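Local coordinates for protein 3-hydroxyadipyl-CoA dehydrogenase (PDB 3MOG) that catalyses the NAD+-dependent oxidation of (3S)-3-hydroxyadipyl-CoA to 3-oxoadipyl-CoA in the breakdown of phenylacetate, at residues M16-A21 and D46-R51; E22-H27 and L174-Q179; Q30-D35 and I74-I79; H80-A85 and A104-V109. One frame throughout, in Å; residues are numbered along the deposited sequence. Where two conformers were deposited one is given.

How the contacts relate
All four contacts lie in the N-terminal NAD-binding domain. Contact 1 is the most buried, a packing of two helices; the others each have a buried part and an exposed part. Contacts 1 and 2 both use helix 15-26 and are tied together by the R51–E22 salt bridge. Contact 3 pairs two parallel strands at the end of the sheet, and it alone is held by backbone hydrogen bonds between its segments. V31 and L33 of contact 3 pack on helix 15-26, whereas L32, Y34 and V76 face the residues of contact 4. Contact 2 adds aromatic packing at helix ends, while contact 4 is largely aliphatic packing of a 3-10 turn on a helix.

Contact 1: M16-A21 and D46-R51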
loop_
_atom_site.group_PDB
_atom_site.type_symbol
_atom_site.label_atom_id
_atom_site.label_comp_id
_atom_site.label_asym_id
_atom_site.label_seq_id
_atom_site.Cartn_x
_atom_site.Cartn_y
_atom_site.Cartn_z
ATOM N N MET C 16 23.158 -14.291 22.176
ATOM C CA MET C 16 23.978 -13.994 21.005
ATOM C C MET C 16 25.379 -13.525 21.389
ATOM O O MET C 16 26.348 -14.067 20.895
ATOM C CB MET C 16 23.269 -13.062 20.004
ATOM C CG MET C 16 22.055 -13.702 19.250
ATOM S SD MET C 16 22.299 -15.402 18.635
ATOM C CE MET C 16 23.454 -15.077 17.307
ATOM N N GLY C 17 25.486 -12.577 22.320
ATOM C CA GLY C 17 26.793 -12.107 22.791
ATOM C C GLY C 17 27.685 -13.219 23.341
ATOM O O GLY C 17 28.860 -13.357 22.953
ATOM N N ALA C 18 27.104 -14.040 24.209
ATOM C CA ALA C 18 27.801 -15.150 24.845
ATOM C C ALA C 18 28.246 -16.189 23.819
ATOM O O ALA C 18 29.354 -16.713 23.896
ATOM C CB ALA C 18 26.890 -15.794 25.893
ATOM N N GLY C 19 27.378 -16.449 22.843
ATOM C CA GLY C 19 27.645 -17.393 21.778
ATOM C C GLY C 19 28.684 -16.877 20.810
ATOM O O GLY C 19 29.504 -17.646 20.304
ATOM N N ILE C 20 28.665 -15.573 20.555
ATOM C CA ILE C 20 29.661 -14.969 19.673
ATOM C C ILE C 20 31.046 -14.990 20.344
ATOM O O ILE C 20 32.062 -15.340 19.703
ATOM C CB ILE C 20 29.235 -13.556 19.184
ATOM C CG1 ILE C 20 28.061 -13.675 18.197
ATOM C CG2 ILE C 20 30.406 -12.823 18.508
ATOM C CD1 ILE C 20 27.143 -12.403 18.124
ATOM N N ALA C 21 31.060 -14.664 21.638
ATOM C CA ALA C 21 32.271 -14.688 22.463
ATOM C C ALA C 21 32.920 -16.074 22.473
ATOM O O ALA C 21 34.140 -16.194 22.330
ATOM C CB ALA C 21 31.955 -14.210 23.914
ATOM N N ASP C 46 29.435 -18.526 33.006
ATOM C CA ASP C 46 29.068 -19.847 33.551
ATOM C C ASP C 46 28.424 -20.734 32.491
ATOM O O ASP C 46 28.762 -21.920 32.392
ATOM C CB ASP C 46 28.141 -19.729 34.765
ATOM C CG ASP C 46 28.839 -19.150 35.997
ATOM O OD1 ASP C 46 30.092 -19.211 36.077
ATOM O OD2 ASP C 46 28.120 -18.615 36.878
ATOM N N GLY C 47 27.509 -20.152 31.708
ATOM C CA GLY C 47 26.910 -20.814 30.545
ATOM C C GLY C 47 27.947 -21.383 29.578
ATOM O O GLY C 47 27.909 -22.573 29.264
ATOM N N ILE C 48 28.880 -20.543 29.129
ATOM C CA ILE C 48 29.943 -20.973 28.214
ATOM C C ILE C 48 30.828 -22.081 28.828
ATOM O O ILE C 48 31.135 -23.070 28.149
ATOM C CB ILE C 48 30.804 -19.785 27.721
ATOM C CG1 ILE C 48 29.911 -18.654 27.202
ATOM C CG2 ILE C 48 31.811 -20.252 26.636
ATOM C CD1 ILE C 48 30.666 -17.408 26.785
ATOM N N HIS C 49 31.225 -21.897 30.094
ATOM C CA HIS C 49 31.924 -22.928 30.861
ATOM C C HIS C 49 31.162 -24.257 30.806
ATOM O O HIS C 49 31.725 -25.285 30.421
ATOM C CB HIS C 49 32.121 -22.483 32.321
ATOM C CG HIS C 49 33.389 -21.724 32.566
ATOM N ND1 HIS C 49 34.443 -22.247 33.283
ATOM C CD2 HIS C 49 33.771 -20.478 32.195
ATOM C CE1 HIS C 49 35.420 -21.358 33.341
ATOM N NE2 HIS C 49 35.037 -20.276 32.687
ATOM N N ALA C 50 29.874 -24.215 31.159
ATOM C CA ALA C 50 28.994 -25.388 31.212
ATOM C C ALA C 50 28.783 -26.085 29.878
ATOM O O ALA C 50 28.752 -27.316 29.824
ATOM C CB ALA C 50 27.652 -25.001 31.794
ATOM N N ARG C 51 28.634 -25.304 28.810
ATOM C CA ARG C 51 28.402 -25.869 27.485
ATOM C C ARG C 51 29.659 -26.516 26.902
ATOM O O ARG C 51 29.585 -27.611 26.335
ATOM C CB ARG C 51 27.827 -24.828 26.524
ATOM C CG ARG C 51 26.437 -24.338 26.914
ATOM C CD ARG C 51 25.783 -23.534 25.811
ATOM N NE ARG C 51 26.632 -22.463 25.284
ATOM C CZ ARG C 51 26.614 -21.201 25.709
ATOM N NH1 ARG C 51 25.802 -20.828 26.696
ATOM N NH2 ARG C 51 27.418 -20.304 25.142
#
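I48 is directed toward helix 15-26, and its outermost methyl does most of the touching. CG1 lies beside the backbone N and anti to the carbonyl carbon (chi1 -50°), and the chain then runs on extended, so that CD1 ends 3.2 Å from A18 O. The same methyl stands 4.2 Å from A18 CB, which points back toward it, and reaches the CB of A21 one turn further along at 4.5 Å. The small A18 and A21 meet the larger isoleucine, and the CA atoms of A18 and I48 are 7.1 Å apart. At this point the axes of the two short helical segments pass within 10.2 Å and cross at -51°.

These are the first two helices of a Rossmann-type fold: helix 15-26 links strand 8-11 to strand 31-34, and helix 38-57 follows that second strand. G17 is probably the last glycine of the GxGxxG signature of the dinucleotide-binding turn. A21 and I48 both also touch L73, at the start of strand 73-76, while A21 rests on V31 and L33 of the neighbouring strand.

The exposed R51 reaches in from the solvent side. Its chain bends at chi3 (-51°) and folds the guanidinium back along its own helix, with one face over the backbone N of I48. NH2 lies beside G19 CA and passes by A18 O at 4.3 Å, the oxygen lying near the guanidinium plane at its edge, without a hydrogen bond. The charge is instead paired with E22 on the next turn of helix 15-26.

Contact 2: E22-H27 and L174-Q179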
loop_
_atom_site.group_PDB
_atom_site.type_symbol
_atom_site.label_atom_id
_atom_site.label_comp_id
_atom_site.label_asym_id
_atom_site.label_seq_id
_atom_site.Cartn_x
_atom_site.Cartn_y
_atom_site.Cartn_z
ATOM N N GLU C 22 32.090 -17.105 22.622
ATOM C CA GLU C 22 32.531 -18.502 22.585
ATOM C C GLU C 22 33.242 -18.861 21.275
ATOM O O GLU C 22 34.301 -19.490 21.304
ATOM C CB GLU C 22 31.345 -19.439 22.818
ATOM C CG GLU C 22 31.701 -20.932 22.824
ATOM C CD GLU C 22 30.478 -21.823 22.938
ATOM O OE1 GLU C 22 30.537 -22.962 22.436
ATOM O OE2 GLU C 22 29.455 -21.388 23.520
ATOM N N VAL C 23 32.682 -18.418 20.147
ATOM C CA VAL C 23 33.265 -18.659 18.822
ATOM C C VAL C 23 34.617 -17.986 18.685
ATOM O O VAL C 23 35.594 -18.625 18.270
ATOM C CB VAL C 23 32.334 -18.175 17.685
ATOM C CG1 VAL C 23 33.033 -18.239 16.325
ATOM C CG2 VAL C 23 31.050 -18.995 17.667
ATOM N N ALA C 24 34.671 -16.705 19.042
ATOM C CA ALA C 24 35.903 -15.933 18.944
ATOM C C ALA C 24 37.004 -16.502 19.855
ATOM O O ALA C 24 38.115 -16.724 19.389
ATOM C CB ALA C 24 35.656 -14.433 19.201
ATOM N N ALA C 25 36.680 -16.787 21.118
ATOM C CA ALA C 25 37.672 -17.350 22.054
ATOM C C ALA C 25 38.104 -18.772 21.694
ATOM O O ALA C 25 39.265 -19.130 21.891
ATOM C CB ALA C 25 37.162 -17.309 23.480
ATOM N N SER C 26 37.182 -19.574 21.158
ATOM C CA SER C 26 37.506 -20.959 20.779
ATOM C C SER C 26 38.461 -21.039 19.588
ATOM O O SER C 26 38.987 -22.100 19.297
ATOM C CB SER C 26 36.242 -21.814 20.555
ATOM O OG SER C 26 35.723 -21.666 19.245
ATOM N N HIS C 27 38.701 -19.899 18.939
ATOM C CA HIS C 27 39.575 -19.817 17.779
ATOM C C HIS C 27 40.835 -18.970 18.016
ATOM O O HIS C 27 41.477 -18.516 17.062
ATOM C CB HIS C 27 38.794 -19.317 16.549
ATOM C CG HIS C 27 37.842 -20.328 15.988
ATOM N ND1 HIS C 27 36.519 -20.396 16.369
ATOM C CD2 HIS C 27 38.022 -21.311 15.073
ATOM C CE1 HIS C 27 35.927 -21.385 15.723
ATOM N NE2 HIS C 27 36.814 -21.950 14.923
ATOM N N LEU C 174 35.624 -16.844 8.054
ATOM C CA LEU C 174 36.181 -18.065 7.443
ATOM C C LEU C 174 37.083 -18.738 8.473
ATOM O O LEU C 174 36.852 -19.887 8.840
ATOM C CB LEU C 174 36.946 -17.770 6.133
ATOM C CG LEU C 174 36.134 -17.683 4.825
ATOM C CD1 LEU C 174 36.982 -17.221 3.641
ATOM C CD2 LEU C 174 35.434 -19.005 4.493
ATOM N N SER C 175 38.032 -17.984 9.018
ATOM C CA SER C 175 38.926 -18.522 10.049
ATOM C C SER C 175 38.216 -19.011 11.331
ATOM O O SER C 175 38.784 -19.806 12.072
ATOM C CB SER C 175 40.056 -17.532 10.372
ATOM O OG SER C 175 39.621 -16.497 11.236
ATOM N N TRP C 176 36.978 -18.558 11.579
ATOM C CA TRP C 176 36.171 -19.085 12.699
ATOM C C TRP C 176 35.310 -20.291 12.311
ATOM O O TRP C 176 34.421 -20.721 13.079
ATOM C CB TRP C 176 35.306 -17.996 13.348
ATOM C CG TRP C 176 36.090 -16.859 13.963
ATOM C CD1 TRP C 176 37.441 -16.803 14.153
ATOM C CD2 TRP C 176 35.561 -15.627 14.496
ATOM N NE1 TRP C 176 37.791 -15.610 14.736
ATOM C CE2 TRP C 176 36.661 -14.873 14.969
ATOM C CE3 TRP C 176 34.269 -15.083 14.604
ATOM C CZ2 TRP C 176 36.514 -13.598 15.544
ATOM C CZ3 TRP C 176 34.121 -13.822 15.186
ATOM C CH2 TRP C 176 35.240 -13.090 15.641
ATOM N N GLY C 177 35.583 -20.847 11.128
ATOM C CA GLY C 177 34.851 -22.008 10.623
ATOM C C GLY C 177 33.430 -21.666 10.193
ATOM O O GLY C 177 32.565 -22.545 10.138
ATOM N N LYS C 178 33.188 -20.384 9.915
ATOM C CA LYS C 178 31.886 -19.929 9.440
ATOM C C LYS C 178 31.903 -19.791 7.934
ATOM O O LYS C 178 32.938 -19.973 7.291
ATOM C CB LYS C 178 31.487 -18.583 10.070
ATOM C CG LYS C 178 31.351 -18.572 11.596
ATOM C CD LYS C 178 30.480 -19.701 12.114
ATOM C CE LYS C 178 30.377 -19.651 13.638
ATOM N NZ LYS C 178 29.576 -20.798 14.181
ATOM N N GLN C 179 30.744 -19.466 7.381
ATOM C CA GLN C 179 30.624 -19.162 5.972
ATOM C C GLN C 179 30.024 -17.769 5.835
ATOM O O GLN C 179 28.824 -17.582 6.042
ATOM C CB GLN C 179 29.734 -20.201 5.277
ATOM C CG GLN C 179 29.743 -20.117 3.750
ATOM C CD GLN C 179 31.147 -20.182 3.164
ATOM O OE1 GLN C 179 31.894 -21.124 3.424
ATOM N NE2 GLN C 179 31.516 -19.166 2.383
#
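W176 follows the end of helix 163-175 and lays its indole against the C-terminal turn of helix 15-26. Its CB meets V23 CG1 at 3.8 Å. With CG beside the backbone N (chi1 -62°), the ring swings along that turn: CD1 comes to 3.7 Å from the CB of H27, and CE3 lies against V23 CG1 again. At the far end, CZ2 and CH2, the methyl of A24 sits over one face in a CH-pi contact, 4.1 Å from the centroid of the six-membered ring. An alanine here removes the indole that lies on V23 and A24, and would probably loosen the join between the two helix ends.

At the base of the side chain, the CA of W176 stands over the H27 imidazole, 3.6 Å from its centroid. G177, with positive phi, is the C-prime residue of the Schellman motif that closes helix 163-175. K178 brings its CE to V23, and the chain goes on into strand 179-184, an outermost strand of the sheet, so the contact sets the end of helix 15-26 against the turn leading into that strand.

H27 ND1 donates to V23 O at 2.8 Å, nearly straight and in the carbonyl plane. S26 OG donates to this oxygen too, from above that plane. Two bonds thus grip this carbonyl, and ND1 must carry a proton, whatever the state of NE2.

Contact 3: Q30-D35 and I74-I79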
loop_
_atom_site.group_PDB
_atom_site.type_symbol
_atom_site.label_atom_id
_atom_site.label_comp_id
_atom_site.label_asym_id
_atom_site.label_seq_id
_atom_site.Cartn_x
_atom_site.Cartn_y
_atom_site.Cartn_z
ATOM N N GLN C 30 41.720 -13.407 22.241
ATOM C CA GLN C 30 41.421 -12.786 23.516
ATOM C C GLN C 30 40.087 -12.046 23.351
ATOM O O GLN C 30 39.932 -11.227 22.440
ATOM C CB GLN C 30 42.568 -11.842 23.907
ATOM C CG GLN C 30 42.363 -11.074 25.204
ATOM C CD GLN C 30 43.591 -11.123 26.100
ATOM O OE1 GLN C 30 44.118 -10.085 26.515
ATOM N NE2 GLN C 30 44.049 -12.342 26.411
ATOM N N VAL C 31 39.117 -12.377 24.202
ATOM C CA VAL C 31 37.786 -11.786 24.108
ATOM C C VAL C 31 37.436 -10.926 25.317
ATOM O O VAL C 31 37.374 -11.414 26.444
ATOM C CB VAL C 31 36.678 -12.846 23.874
ATOM C CG1 VAL C 31 35.284 -12.190 23.843
ATOM C CG2 VAL C 31 36.936 -13.600 22.581
ATOM N N LEU C 32 37.210 -9.640 25.062
ATOM C CA LEU C 32 36.691 -8.737 26.077
ATOM C C LEU C 32 35.175 -8.769 26.017
ATOM O O LEU C 32 34.577 -8.225 25.092
ATOM C CB LEU C 32 37.213 -7.318 25.843
ATOM C CG LEU C 32 38.741 -7.139 25.854
ATOM C CD1 LEU C 32 39.136 -5.765 25.357
ATOM C CD2 LEU C 32 39.340 -7.386 27.225
ATOM N N LEU C 33 34.554 -9.435 26.981
ATOM C CA LEU C 33 33.102 -9.509 27.041
ATOM C C LEU C 33 32.547 -8.381 27.931
ATOM O O LEU C 33 32.698 -8.413 29.149
ATOM C CB LEU C 33 32.655 -10.887 27.544
ATOM C CG LEU C 33 31.158 -11.255 27.554
ATOM C CD1 LEU C 33 30.522 -11.231 26.151
ATOM C CD2 LEU C 33 30.996 -12.633 28.162
ATOM N N TYR C 34 31.917 -7.390 27.307
ATOM C CA TYR C 34 31.480 -6.175 27.987
ATOM C C TYR C 34 29.986 -6.129 28.265
ATOM O O TYR C 34 29.168 -6.353 27.373
ATOM C CB TYR C 34 31.880 -4.929 27.179
ATOM C CG TYR C 34 31.266 -3.630 27.687
ATOM C CD1 TYR C 34 30.193 -3.029 27.021
ATOM C CD2 TYR C 34 31.752 -3.006 28.841
ATOM C CE1 TYR C 34 29.625 -1.847 27.482
ATOM C CE2 TYR C 34 31.184 -1.812 29.311
ATOM C CZ TYR C 34 30.126 -1.245 28.627
ATOM O OH TYR C 34 29.561 -0.079 29.085
ATOM N N ASP C 35 29.658 -5.818 29.518
ATOM C CA ASP C 35 28.315 -5.463 29.964
ATOM C C ASP C 35 28.490 -4.627 31.233
ATOM O O ASP C 35 29.499 -4.780 31.936
ATOM C CB ASP C 35 27.493 -6.715 30.271
ATOM C CG ASP C 35 25.997 -6.448 30.310
ATOM O OD1 ASP C 35 25.577 -5.270 30.348
ATOM O OD2 ASP C 35 25.231 -7.430 30.301
ATOM N N ILE C 74 37.552 -12.681 28.973
ATOM C CA ILE C 74 37.785 -11.663 29.998
ATOM C C ILE C 74 36.565 -10.737 30.183
ATOM O O ILE C 74 36.277 -9.919 29.311
ATOM C CB ILE C 74 39.069 -10.843 29.698
ATOM C CG1 ILE C 74 40.228 -11.785 29.328
ATOM C CG2 ILE C 74 39.423 -9.941 30.897
ATOM C CD1 ILE C 74 41.532 -11.098 29.022
ATOM N N PRO C 75 35.839 -10.882 31.314
ATOM C CA PRO C 75 34.697 -10.000 31.590
ATOM C C PRO C 75 35.144 -8.603 31.997
ATOM O O PRO C 75 36.008 -8.445 32.865
ATOM C CB PRO C 75 33.968 -10.692 32.743
ATOM C CG PRO C 75 35.010 -11.538 33.421
ATOM C CD PRO C 75 36.049 -11.883 32.379
ATOM N N VAL C 76 34.579 -7.601 31.336
ATOM C CA VAL C 76 34.917 -6.203 31.591
ATOM C C VAL C 76 33.650 -5.384 31.778
ATOM O O VAL C 76 32.616 -5.658 31.144
ATOM C CB VAL C 76 35.829 -5.571 30.477
ATOM C CG1 VAL C 76 37.176 -6.296 30.382
ATOM C CG2 VAL C 76 35.148 -5.563 29.116
ATOM N N THR C 77 33.741 -4.387 32.657
ATOM C CA THR C 77 32.625 -3.492 32.990
ATOM C C THR C 77 32.969 -2.051 32.596
ATOM O O THR C 77 32.111 -1.169 32.566
ATOM C CB THR C 77 32.289 -3.565 34.494
ATOM O OG1 THR C 77 32.297 -4.930 34.920
ATOM C CG2 THR C 77 30.915 -2.992 34.777
ATOM N N ASP C 78 34.239 -1.828 32.285
ATOM C CA ASP C 78 34.714 -0.519 31.845
ATOM C C ASP C 78 34.856 -0.492 30.313
ATOM O O ASP C 78 35.652 -1.245 29.735
ATOM C CB ASP C 78 36.041 -0.190 32.545
ATOM C CG ASP C 78 36.599 1.176 32.159
ATOM O OD1 ASP C 78 35.814 2.128 31.960
ATOM O OD2 ASP C 78 37.840 1.297 32.066
ATOM N N ILE C 79 34.081 0.384 29.669
ATOM C CA ILE C 79 34.069 0.532 28.198
ATOM C C ILE C 79 35.433 0.914 27.631
ATOM O O ILE C 79 35.723 0.634 26.465
ATOM C CB ILE C 79 33.055 1.608 27.703
ATOM C CG1 ILE C 79 32.181 2.145 28.852
ATOM C CG2 ILE C 79 32.244 1.079 26.516
ATOM C CD1 ILE C 79 32.748 3.408 29.552
#
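The Y34 ring has I79 over one face, CG2 lying 4.2 Å from the ring centroid in a CH-pi contact. At its edge, near the ring plane, T77 O approaches CE2 at 3.4 Å. The Y34 and I79 side chains run alongside each other, I79 CG1 also reaching Y34 OH; the nearly eclipsed first torsion of I79 (chi1 -7°) suggests some strain.

Y34 belongs to a parallel ladder. I74 N donates to V31 O at 2.8 Å, L33 N to I74 O at 2.9 Å and V76 N to L33 O at 3.0 Å, and D35 N weakly to V76 O. L32, Y34, I74 and V76 project from one face, where L32 CD2 packs on V76 CG1, while L33 and P75 project from the other. I74 CD1 abuts the Q30 amide.

Strand 73-76 is outermost at this end of the Rossmann sheet. D35, just after the second strand, where NAD-dependent relatives commonly carry an acid for the adenosine ribose, is hydrogen-bonded to S13. Although P75 has no N-H, its nitrogen points away from strand 31-34, and I74 and V76 supply the donors on its strand, so the proline costs this ladder no bond.

Contact 4: H80-A85 and A104-V109; sequences HALAAA and AQLAEV
The first torsion of V109 (chi1 164°) sets CG1 anti to its backbone N and CG2 anti to its carbonyl carbon, and this fork meets the 3-10 turn at two places. In H80, CG lies anti to the carbonyl carbon (chi1 -72°) and the ring is turned about crosswise (chi2 -85°), which presents one imidazole face to V109 CG2, 4.0 Å from ND1. The other branch, CG1, pushes against the main chain of the turn, 3.8 Å from A83 N and 4.0 Å from H80 CA; the A83 N-H is already used within the turn, bonded to H80 O. A83 CB lies 3.4 Å from V109 O, at the last residue of helix 96-109. A threonine at V109 would probably disturb this fit, since a hydroxyl would replace one of the two methyls that rest on the turn and on the imidazole face.

Deeper in, L82 and L106 cross obliquely, with CD1 of L82 touching CD2 of L106 at 3.8 Å. L82 also packs on A9, I11, L32, Y34 and V76, and L106 on I11, so this pair belongs to the hydrophobic layer on the face of the Rossmann sheet away from helix 15-26. The turn carries the chain from strand 73-76 to strand 87-90, the crossover between the two halves of the sheet.

No hydrogen bond joins the two segments. Their cohesion is that of methyl groups on methyls, backbone and one imidazole face, and so probably rests on shape and on the burial of apolar groups.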
loop_
_atom_site.group_PDB
_atom_site.type_symbol
_atom_site.label_atom_id
_atom_site.label_comp_id
_atom_site.label_asym_id
_atom_site.label_seq_id
_atom_site.Cartn_x
_atom_site.Cartn_y
_atom_site.Cartn_z
ATOM N N HIS C 80 36.253 1.547 28.470
ATOM C CA HIS C 80 37.586 1.995 28.088
ATOM C C HIS C 80 38.563 0.854 27.886
ATOM O O HIS C 80 39.541 1.008 27.161
ATOM C CB HIS C 80 38.136 2.993 29.106
ATOM C CG HIS C 80 37.470 4.330 29.050
ATOM N ND1 HIS C 80 37.863 5.318 28.172
ATOM C CD2 HIS C 80 36.432 4.839 29.755
ATOM C CE1 HIS C 80 37.093 6.379 28.338
ATOM N NE2 HIS C 80 36.220 6.117 29.295
ATOM N N ALA C 81 38.288 -0.288 28.514
ATOM C CA ALA C 81 39.096 -1.494 28.322
ATOM C C ALA C 81 39.028 -2.002 26.882
ATOM O O ALA C 81 39.962 -2.653 26.409
ATOM C CB ALA C 81 38.683 -2.588 29.298
ATOM N N LEU C 82 37.949 -1.670 26.173
ATOM C CA LEU C 82 37.815 -2.046 24.761
ATOM C C LEU C 82 38.687 -1.218 23.794
ATOM O O LEU C 82 38.568 -1.368 22.570
ATOM C CB LEU C 82 36.346 -2.010 24.302
ATOM C CG LEU C 82 35.186 -2.548 25.145
ATOM C CD1 LEU C 82 33.927 -2.553 24.283
ATOM C CD2 LEU C 82 35.441 -3.933 25.701
ATOM N N ALA C 83 39.563 -0.363 24.329
ATOM C CA ALA C 83 40.505 0.401 23.491
ATOM C C ALA C 83 41.553 -0.494 22.818
ATOM O O ALA C 83 42.094 -0.148 21.768
ATOM C CB ALA C 83 41.187 1.490 24.294
ATOM N N ALA C 84 41.821 -1.639 23.435
ATOM C CA ALA C 84 42.766 -2.624 22.912
ATOM C C ALA C 84 42.208 -3.503 21.764
ATOM O O ALA C 84 42.981 -4.157 21.046
ATOM C CB ALA C 84 43.276 -3.496 24.052
ATOM N N ALA C 85 40.884 -3.512 21.592
ATOM C CA ALA C 85 40.229 -4.393 20.607
ATOM C C ALA C 85 40.433 -3.949 19.166
ATOM O O ALA C 85 40.323 -2.762 18.852
ATOM C CB ALA C 85 38.750 -4.513 20.906
ATOM N N ALA C 104 28.837 5.802 19.071
ATOM C CA ALA C 104 29.440 7.109 19.310
ATOM C C ALA C 104 30.507 7.013 20.408
ATOM O O ALA C 104 31.614 7.536 20.257
ATOM C CB ALA C 104 28.369 8.126 19.684
ATOM N N GLN C 105 30.177 6.318 21.493
ATOM C CA GLN C 105 31.123 6.093 22.581
ATOM C C GLN C 105 32.347 5.255 22.162
ATOM O O GLN C 105 33.464 5.534 22.596
ATOM C CB GLN C 105 30.410 5.464 23.779
ATOM C CG GLN C 105 31.073 5.775 25.117
ATOM C CD GLN C 105 30.264 5.300 26.322
ATOM O OE1 GLN C 105 30.629 5.574 27.467
ATOM N NE2 GLN C 105 29.166 4.586 26.070
ATOM N N LEU C 106 32.138 4.248 21.309
ATOM C CA LEU C 106 33.232 3.397 20.827
ATOM C C LEU C 106 34.116 4.101 19.807
ATOM O O LEU C 106 35.252 3.696 19.586
ATOM C CB LEU C 106 32.695 2.105 20.211
ATOM C CG LEU C 106 31.896 1.112 21.055
ATOM C CD1 LEU C 106 31.171 0.182 20.113
ATOM C CD2 LEU C 106 32.787 0.318 22.002
ATOM N N ALA C 107 33.589 5.142 19.172
ATOM C CA ALA C 107 34.384 5.937 18.232
ATOM C C ALA C 107 35.538 6.688 18.915
ATOM O O ALA C 107 36.633 6.777 18.354
ATOM C CB ALA C 107 33.499 6.890 17.441
ATOM N N GLU C 108 35.296 7.199 20.126
ATOM C CA GLU C 108 36.353 7.869 20.918
ATOM C C GLU C 108 37.265 6.926 21.692
ATOM O O GLU C 108 38.477 7.134 21.716
ATOM C CB GLU C 108 35.802 8.953 21.856
ATOM C CG GLU C 108 34.300 8.979 22.033
ATOM C CD GLU C 108 33.746 10.365 21.767
ATOM O OE1 GLU C 108 34.160 10.977 20.756
ATOM O OE2 GLU C 108 32.906 10.844 22.560
ATOM N N VAL C 109 36.671 5.906 22.315
ATOM C CA VAL C 109 37.394 4.866 23.064
ATOM C C VAL C 109 38.442 4.126 22.210
ATOM O O VAL C 109 39.596 4.025 22.605
ATOM C CB VAL C 109 36.395 3.858 23.728
ATOM C CG1 VAL C 109 37.092 2.577 24.176
ATOM C CG2 VAL C 109 35.667 4.508 24.900
#